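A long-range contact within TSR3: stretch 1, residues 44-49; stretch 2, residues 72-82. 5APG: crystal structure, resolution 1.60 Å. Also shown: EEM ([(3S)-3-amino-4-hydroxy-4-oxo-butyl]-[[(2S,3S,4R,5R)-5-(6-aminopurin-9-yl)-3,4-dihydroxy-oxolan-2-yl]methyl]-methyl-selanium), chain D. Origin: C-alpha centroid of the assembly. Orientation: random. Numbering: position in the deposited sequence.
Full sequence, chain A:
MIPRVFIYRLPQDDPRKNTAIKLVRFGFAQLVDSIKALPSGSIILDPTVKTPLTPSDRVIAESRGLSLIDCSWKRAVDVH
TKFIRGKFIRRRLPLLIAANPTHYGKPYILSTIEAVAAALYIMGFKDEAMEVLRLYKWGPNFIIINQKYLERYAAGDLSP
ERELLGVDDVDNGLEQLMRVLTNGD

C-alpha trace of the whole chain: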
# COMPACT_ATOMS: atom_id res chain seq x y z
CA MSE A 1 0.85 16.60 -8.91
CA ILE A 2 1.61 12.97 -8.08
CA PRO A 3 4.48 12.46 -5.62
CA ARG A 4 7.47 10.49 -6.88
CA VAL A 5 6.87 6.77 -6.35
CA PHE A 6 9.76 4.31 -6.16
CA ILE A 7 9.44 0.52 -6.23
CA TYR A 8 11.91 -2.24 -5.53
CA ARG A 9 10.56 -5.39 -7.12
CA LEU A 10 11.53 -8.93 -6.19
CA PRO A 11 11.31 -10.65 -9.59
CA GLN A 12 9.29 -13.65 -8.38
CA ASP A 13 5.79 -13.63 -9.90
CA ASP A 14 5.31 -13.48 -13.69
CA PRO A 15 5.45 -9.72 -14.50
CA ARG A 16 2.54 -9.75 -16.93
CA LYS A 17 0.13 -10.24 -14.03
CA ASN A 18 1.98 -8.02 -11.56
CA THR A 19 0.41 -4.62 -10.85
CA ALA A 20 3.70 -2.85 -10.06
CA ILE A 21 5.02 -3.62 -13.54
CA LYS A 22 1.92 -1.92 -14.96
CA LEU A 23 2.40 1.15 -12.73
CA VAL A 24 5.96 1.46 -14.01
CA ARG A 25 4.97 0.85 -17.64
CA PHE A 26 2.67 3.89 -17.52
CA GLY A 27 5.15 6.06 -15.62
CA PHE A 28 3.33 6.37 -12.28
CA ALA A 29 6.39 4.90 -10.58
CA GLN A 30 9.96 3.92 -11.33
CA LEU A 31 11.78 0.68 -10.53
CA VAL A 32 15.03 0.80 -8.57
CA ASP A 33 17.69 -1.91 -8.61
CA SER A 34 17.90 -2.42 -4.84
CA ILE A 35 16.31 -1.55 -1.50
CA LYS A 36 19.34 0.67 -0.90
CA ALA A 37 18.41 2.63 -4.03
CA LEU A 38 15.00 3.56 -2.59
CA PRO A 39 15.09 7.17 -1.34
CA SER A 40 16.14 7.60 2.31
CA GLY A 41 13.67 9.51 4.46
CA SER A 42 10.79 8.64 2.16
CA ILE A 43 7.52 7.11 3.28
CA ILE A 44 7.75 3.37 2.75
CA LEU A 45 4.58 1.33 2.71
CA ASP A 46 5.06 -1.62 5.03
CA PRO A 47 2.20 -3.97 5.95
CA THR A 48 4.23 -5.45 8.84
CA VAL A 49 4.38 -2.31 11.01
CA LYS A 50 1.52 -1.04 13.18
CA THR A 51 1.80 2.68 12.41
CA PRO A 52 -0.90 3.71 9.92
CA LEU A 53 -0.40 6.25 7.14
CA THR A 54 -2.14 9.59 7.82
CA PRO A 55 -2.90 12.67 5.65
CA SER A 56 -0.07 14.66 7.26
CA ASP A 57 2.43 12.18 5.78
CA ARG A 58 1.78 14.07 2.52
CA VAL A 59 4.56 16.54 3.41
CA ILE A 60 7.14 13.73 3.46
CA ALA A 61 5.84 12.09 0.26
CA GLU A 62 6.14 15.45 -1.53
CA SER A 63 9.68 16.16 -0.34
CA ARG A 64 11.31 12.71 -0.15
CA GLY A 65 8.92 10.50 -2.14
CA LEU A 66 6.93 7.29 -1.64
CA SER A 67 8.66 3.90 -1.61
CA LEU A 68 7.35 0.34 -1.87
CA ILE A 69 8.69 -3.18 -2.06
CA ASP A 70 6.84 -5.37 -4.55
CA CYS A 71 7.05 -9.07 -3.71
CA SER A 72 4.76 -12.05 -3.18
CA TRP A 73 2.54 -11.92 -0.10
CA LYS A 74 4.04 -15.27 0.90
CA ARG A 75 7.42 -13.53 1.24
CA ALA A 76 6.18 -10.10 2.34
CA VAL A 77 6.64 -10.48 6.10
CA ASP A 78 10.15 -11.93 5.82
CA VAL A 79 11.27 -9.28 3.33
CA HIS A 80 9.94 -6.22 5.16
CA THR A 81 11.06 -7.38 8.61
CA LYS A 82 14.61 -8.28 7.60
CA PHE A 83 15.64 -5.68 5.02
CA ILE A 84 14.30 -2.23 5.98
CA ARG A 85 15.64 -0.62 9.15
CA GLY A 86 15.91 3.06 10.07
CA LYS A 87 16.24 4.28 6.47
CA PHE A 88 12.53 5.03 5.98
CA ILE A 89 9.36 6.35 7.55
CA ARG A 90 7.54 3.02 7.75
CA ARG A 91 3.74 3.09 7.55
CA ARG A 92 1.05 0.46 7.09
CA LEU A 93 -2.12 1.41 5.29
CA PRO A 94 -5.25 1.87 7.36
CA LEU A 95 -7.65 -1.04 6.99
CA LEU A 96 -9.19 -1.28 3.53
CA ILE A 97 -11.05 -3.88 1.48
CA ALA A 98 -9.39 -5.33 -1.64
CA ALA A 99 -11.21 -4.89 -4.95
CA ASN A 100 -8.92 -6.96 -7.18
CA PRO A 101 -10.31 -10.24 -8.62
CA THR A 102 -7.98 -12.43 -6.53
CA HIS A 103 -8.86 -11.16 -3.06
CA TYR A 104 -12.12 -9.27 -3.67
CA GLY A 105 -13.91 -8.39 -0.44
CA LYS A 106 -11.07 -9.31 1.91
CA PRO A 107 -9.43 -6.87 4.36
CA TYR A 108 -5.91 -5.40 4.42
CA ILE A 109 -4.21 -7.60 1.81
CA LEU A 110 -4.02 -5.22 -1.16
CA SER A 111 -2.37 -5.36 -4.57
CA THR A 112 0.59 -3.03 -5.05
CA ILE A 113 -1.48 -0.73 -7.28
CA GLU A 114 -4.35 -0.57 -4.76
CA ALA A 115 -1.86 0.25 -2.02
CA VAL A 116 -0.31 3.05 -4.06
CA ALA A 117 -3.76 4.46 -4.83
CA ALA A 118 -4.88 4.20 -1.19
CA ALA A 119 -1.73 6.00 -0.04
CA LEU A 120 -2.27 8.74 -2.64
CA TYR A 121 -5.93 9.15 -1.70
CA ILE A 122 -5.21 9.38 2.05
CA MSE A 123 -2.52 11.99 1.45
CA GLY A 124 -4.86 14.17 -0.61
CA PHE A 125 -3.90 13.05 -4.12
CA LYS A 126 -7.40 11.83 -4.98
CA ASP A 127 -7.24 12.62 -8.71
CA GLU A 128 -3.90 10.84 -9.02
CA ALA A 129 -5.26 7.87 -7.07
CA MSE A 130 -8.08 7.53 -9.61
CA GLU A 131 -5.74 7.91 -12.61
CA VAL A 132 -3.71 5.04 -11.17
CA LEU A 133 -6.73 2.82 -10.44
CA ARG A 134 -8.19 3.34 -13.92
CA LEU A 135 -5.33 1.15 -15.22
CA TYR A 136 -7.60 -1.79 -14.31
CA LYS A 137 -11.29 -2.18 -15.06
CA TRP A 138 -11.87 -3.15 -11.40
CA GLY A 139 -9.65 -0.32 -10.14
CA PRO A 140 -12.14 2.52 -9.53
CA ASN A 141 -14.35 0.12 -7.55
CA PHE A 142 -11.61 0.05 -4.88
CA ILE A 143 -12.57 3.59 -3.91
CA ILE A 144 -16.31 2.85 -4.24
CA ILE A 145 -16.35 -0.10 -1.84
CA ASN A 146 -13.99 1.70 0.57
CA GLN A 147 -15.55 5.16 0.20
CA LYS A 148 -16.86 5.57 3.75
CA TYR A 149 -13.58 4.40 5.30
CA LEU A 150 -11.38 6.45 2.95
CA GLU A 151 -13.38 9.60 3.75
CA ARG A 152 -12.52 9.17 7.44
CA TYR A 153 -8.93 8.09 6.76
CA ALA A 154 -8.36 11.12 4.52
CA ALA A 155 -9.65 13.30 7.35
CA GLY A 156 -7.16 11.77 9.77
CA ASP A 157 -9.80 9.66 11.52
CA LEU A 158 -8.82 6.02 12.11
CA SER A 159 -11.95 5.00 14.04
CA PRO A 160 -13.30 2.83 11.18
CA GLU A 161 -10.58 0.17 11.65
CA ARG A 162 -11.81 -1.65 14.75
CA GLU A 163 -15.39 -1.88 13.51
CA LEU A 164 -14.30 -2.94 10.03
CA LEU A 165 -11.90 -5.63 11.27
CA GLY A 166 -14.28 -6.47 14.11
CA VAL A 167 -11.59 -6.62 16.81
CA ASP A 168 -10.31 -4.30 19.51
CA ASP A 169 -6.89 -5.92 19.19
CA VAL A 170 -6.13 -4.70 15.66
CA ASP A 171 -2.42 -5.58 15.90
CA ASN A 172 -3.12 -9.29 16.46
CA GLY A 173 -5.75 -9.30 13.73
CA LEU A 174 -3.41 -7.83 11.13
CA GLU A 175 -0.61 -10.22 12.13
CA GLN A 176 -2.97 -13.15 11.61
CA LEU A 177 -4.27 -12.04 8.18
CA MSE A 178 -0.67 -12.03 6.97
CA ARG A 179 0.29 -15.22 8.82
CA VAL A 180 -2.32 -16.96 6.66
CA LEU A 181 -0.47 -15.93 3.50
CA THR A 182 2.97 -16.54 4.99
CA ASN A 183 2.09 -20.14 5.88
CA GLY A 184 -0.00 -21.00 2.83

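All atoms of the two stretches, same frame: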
# COMPACT_ATOMS: atom_id res chain seq x y z
N ILE A 44 7.82 4.69 3.36
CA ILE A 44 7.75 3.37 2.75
C ILE A 44 6.51 2.65 3.26
O ILE A 44 6.25 2.58 4.47
CB ILE A 44 9.03 2.51 2.98
CG1 ILE A 44 9.03 1.31 2.02
CG2 ILE A 44 9.16 2.02 4.44
CD1 ILE A 44 10.32 0.51 2.03
N LEU A 45 5.71 2.16 2.33
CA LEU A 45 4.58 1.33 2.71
C LEU A 45 5.14 0.03 3.25
O LEU A 45 6.08 -0.54 2.70
CB LEU A 45 3.63 1.09 1.54
CG LEU A 45 2.94 2.34 0.98
CD1 LEU A 45 1.88 1.95 -0.04
CD2 LEU A 45 2.33 3.18 2.09
N ASP A 46 4.56 -0.43 4.36
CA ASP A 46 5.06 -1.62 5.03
C ASP A 46 3.90 -2.22 5.80
O ASP A 46 3.51 -1.69 6.84
CB ASP A 46 6.23 -1.26 5.96
CG ASP A 46 6.86 -2.49 6.62
OD1 ASP A 46 6.21 -3.56 6.70
OD2 ASP A 46 8.01 -2.36 7.07
N PRO A 47 3.35 -3.34 5.30
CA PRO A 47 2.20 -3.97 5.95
C PRO A 47 2.54 -4.64 7.28
O PRO A 47 1.62 -5.04 7.98
CB PRO A 47 1.75 -5.01 4.91
CG PRO A 47 3.02 -5.39 4.21
CD PRO A 47 3.82 -4.10 4.13
N THR A 48 3.82 -4.76 7.62
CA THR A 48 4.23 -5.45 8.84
C THR A 48 4.35 -4.55 10.07
O THR A 48 4.48 -5.05 11.19
CB THR A 48 5.59 -6.18 8.67
OG1 THR A 48 6.64 -5.21 8.58
CG2 THR A 48 5.58 -7.06 7.43
N VAL A 49 4.32 -3.23 9.87
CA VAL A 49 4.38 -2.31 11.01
C VAL A 49 2.96 -1.95 11.45
O VAL A 49 2.00 -2.25 10.74
CB VAL A 49 5.17 -1.03 10.68
CG1 VAL A 49 6.59 -1.37 10.25
CG2 VAL A 49 4.46 -0.20 9.61
N SER A 72 5.94 -11.23 -3.44
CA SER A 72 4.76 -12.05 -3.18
C SER A 72 4.32 -11.85 -1.74
O SER A 72 5.14 -11.53 -0.88
CB SER A 72 5.06 -13.53 -3.45
OG SER A 72 5.92 -14.05 -2.45
N TRP A 73 3.03 -12.03 -1.47
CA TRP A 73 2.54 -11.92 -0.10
C TRP A 73 3.10 -13.03 0.78
O TRP A 73 3.23 -12.87 1.99
CB TRP A 73 1.01 -11.91 -0.06
CG TRP A 73 0.44 -10.53 -0.21
CD1 TRP A 73 -0.18 -10.01 -1.31
CD2 TRP A 73 0.48 -9.48 0.76
NE1 TRP A 73 -0.55 -8.71 -1.07
CE2 TRP A 73 -0.15 -8.36 0.19
CE3 TRP A 73 0.97 -9.38 2.07
CZ2 TRP A 73 -0.31 -7.16 0.88
CZ3 TRP A 73 0.82 -8.18 2.75
CH2 TRP A 73 0.19 -7.09 2.15
N LYS A 74 3.45 -14.16 0.17
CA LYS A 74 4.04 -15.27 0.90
C LYS A 74 5.41 -14.90 1.47
O LYS A 74 5.83 -15.42 2.50
CB LYS A 74 4.15 -16.51 0.02
CG LYS A 74 4.63 -17.76 0.76
CD LYS A 74 4.29 -19.04 0.01
CE LYS A 74 4.90 -20.25 0.71
NZ LYS A 74 4.42 -20.39 2.11
N ARG A 75 6.10 -13.98 0.80
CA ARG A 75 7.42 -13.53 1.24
C ARG A 75 7.41 -12.18 1.94
O ARG A 75 8.42 -11.75 2.49
CB ARG A 75 8.39 -13.46 0.05
CG ARG A 75 8.80 -14.80 -0.53
CD ARG A 75 10.26 -14.76 -0.95
NE ARG A 75 11.12 -14.34 0.16
CZ ARG A 75 12.36 -13.87 0.02
NH1 ARG A 75 12.89 -13.76 -1.19
NH2 ARG A 75 13.06 -13.52 1.09
N ALA A 76 6.26 -11.50 1.92
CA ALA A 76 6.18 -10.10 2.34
C ALA A 76 6.66 -9.84 3.76
O ALA A 76 7.38 -8.88 4.01
CB ALA A 76 4.76 -9.59 2.17
N VAL A 77 6.26 -10.69 4.70
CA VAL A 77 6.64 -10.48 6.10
C VAL A 77 8.15 -10.61 6.25
O VAL A 77 8.80 -9.74 6.83
CB VAL A 77 5.93 -11.46 7.05
CG1 VAL A 77 6.41 -11.25 8.47
CG2 VAL A 77 4.42 -11.28 6.96
N ASP A 78 8.71 -11.69 5.72
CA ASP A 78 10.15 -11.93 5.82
C ASP A 78 10.96 -10.78 5.21
O ASP A 78 11.94 -10.33 5.79
CB ASP A 78 10.51 -13.25 5.14
CG ASP A 78 11.98 -13.58 5.28
OD1 ASP A 78 12.39 -13.99 6.39
OD2 ASP A 78 12.73 -13.44 4.29
N VAL A 79 10.54 -10.31 4.04
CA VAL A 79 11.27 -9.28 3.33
C VAL A 79 11.25 -7.94 4.06
O VAL A 79 12.29 -7.31 4.26
CB VAL A 79 10.72 -9.08 1.90
CG1 VAL A 79 11.28 -7.81 1.27
CG2 VAL A 79 11.03 -10.31 1.05
N HIS A 80 10.06 -7.51 4.49
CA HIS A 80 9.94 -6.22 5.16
C HIS A 80 10.60 -6.22 6.54
O HIS A 80 11.18 -5.22 6.95
CB HIS A 80 8.47 -5.82 5.30
CG HIS A 80 7.86 -5.36 4.01
ND1 HIS A 80 7.30 -6.23 3.10
CD2 HIS A 80 7.72 -4.12 3.48
CE1 HIS A 80 6.85 -5.55 2.06
NE2 HIS A 80 7.09 -4.27 2.27
N THR A 81 10.52 -7.34 7.26
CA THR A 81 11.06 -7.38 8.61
C THR A 81 12.59 -7.44 8.62
O THR A 81 13.23 -6.92 9.53
CB THR A 81 10.51 -8.57 9.42
OG1 THR A 81 10.77 -9.80 8.72
CG2 THR A 81 9.01 -8.43 9.63
N LYS A 82 13.17 -8.05 7.59
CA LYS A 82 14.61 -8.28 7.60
C LYS A 82 15.44 -7.24 6.84
O LYS A 82 16.63 -7.10 7.10
CB LYS A 82 14.93 -9.68 7.05
CG LYS A 82 14.41 -10.82 7.91
CD LYS A 82 15.23 -12.09 7.73
CE LYS A 82 15.25 -12.55 6.27
NZ LYS A 82 15.77 -13.94 6.14
C2 EEM D . 0.91 -1.34 3.56
N3 EEM D . 1.32 -1.66 2.37
C4 EEM D . 0.61 -2.48 1.62
C1' EEM D . 1.85 -2.64 -0.58
C2' EEM D . 3.14 -3.23 0.03
C3' EEM D . 3.19 -4.49 -0.55
C4' EEM D . 2.69 -4.44 -1.80
C5' EEM D . 1.87 -5.61 -2.20
O EEM D . 0.07 -6.24 -7.02
C EEM D . 0.49 -7.35 -7.21
OXT EEM D . 0.79 -7.71 -8.34
CA EEM D . 0.70 -8.30 -6.05
N EEM D . 1.01 -9.60 -6.59
CB EEM D . 1.85 -7.72 -5.23
CG EEM D . 1.99 -8.32 -3.85
SE EEM D . 3.03 -7.11 -2.67
CE EEM D . 3.42 -7.99 -0.99
O4' EEM D . 1.62 -3.25 -1.67
O3' EEM D . 4.51 -5.14 -0.41
O2' EEM D . 4.16 -2.41 -0.56
N9 EEM D . 0.76 -2.99 0.38
C8 EEM D . -0.28 -3.76 0.17
N7 EEM D . -1.08 -3.79 1.21
C5 EEM D . -0.56 -2.98 2.15
N1 EEM D . -0.20 -1.79 4.12
C6 EEM D . -0.97 -2.61 3.46
N6 EEM D . -2.15 -3.12 4.04
O HOH W 1 6.47 -2.15 0.71

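Stretch 1 leaves a strand at Leu 45 and folds into a type I beta turn from Asp 46 to Val 49. The phi/psi pairs of the two central residues, -71/-9° for Pro 47 and -91/-12° for Thr 48, support the assignment, although the closing bond from Val 49 N to Asp 46 O is weak at 3.5 Å. Stretch 2 is largely helical. Ser 72 occupies the N-cap position, its OG accepting a weak capping bond from Arg 75 N at 3.3 Å. Further along, regular i to i+4 bonds appear, such as His 80 N to Ala 76 O at 3.0 Å. The turn lies against this helix, with CA of Asp 46 6.7 Å from CA of His 80 and CA of Thr 48 6.2 Å from CA of Val 77.

No direct hydrogen bond crosses between the stretches, and the 315 Å² buried there reflects packing. His 80 contributes the largest share, 85 Å². Its CA-to-CB bond points toward the turn, and its ring orientation is supported by a bond from ND1 to Ala 76 O, 2.8 Å long with an N-H...O angle of 159°. Pro 47 CD sits 3.9 Å from the centroid of the His 80 ring and only 13° off the ring normal, a CH-pi contact over the face. Pro 47 also meets Trp 73 at the ring edge, CB to CH2 at 3.8 Å.

Thr 48 packs its methyl group onto the helix: CG2 lies 3.8 Å from Val 77 CA and 3.8 Å from His 80 CB. Its OG1 and N are engaged within the turn, where Asp 46 OD1 accepts from both Thr 48 OG1 (2.5 Å) and Thr 48 N (2.8 Å, 153°). These two bonds tie the Asp 46 side chain to Thr 48 within the turn, and the same OD1 approaches His 80 CB at 3.5 Å, a packing contact.

The polar link between the stretches is indirect. Leu 45 O and His 80 NE2 are 3.9 Å apart, and a water joins them: it donates to Leu 45 O at 2.6 Å and lies 2.7 Å from His 80 NE2. The same water is 2.6 Å from O2' of the ligand EEM, so the bridge extends to the bound group. EEM also touches both stretches directly. Its CE lies over one face of the Trp 73 ring and 3.8 Å from Ala 76 CB, while its C2 approaches Pro 47 N at 3.6 Å.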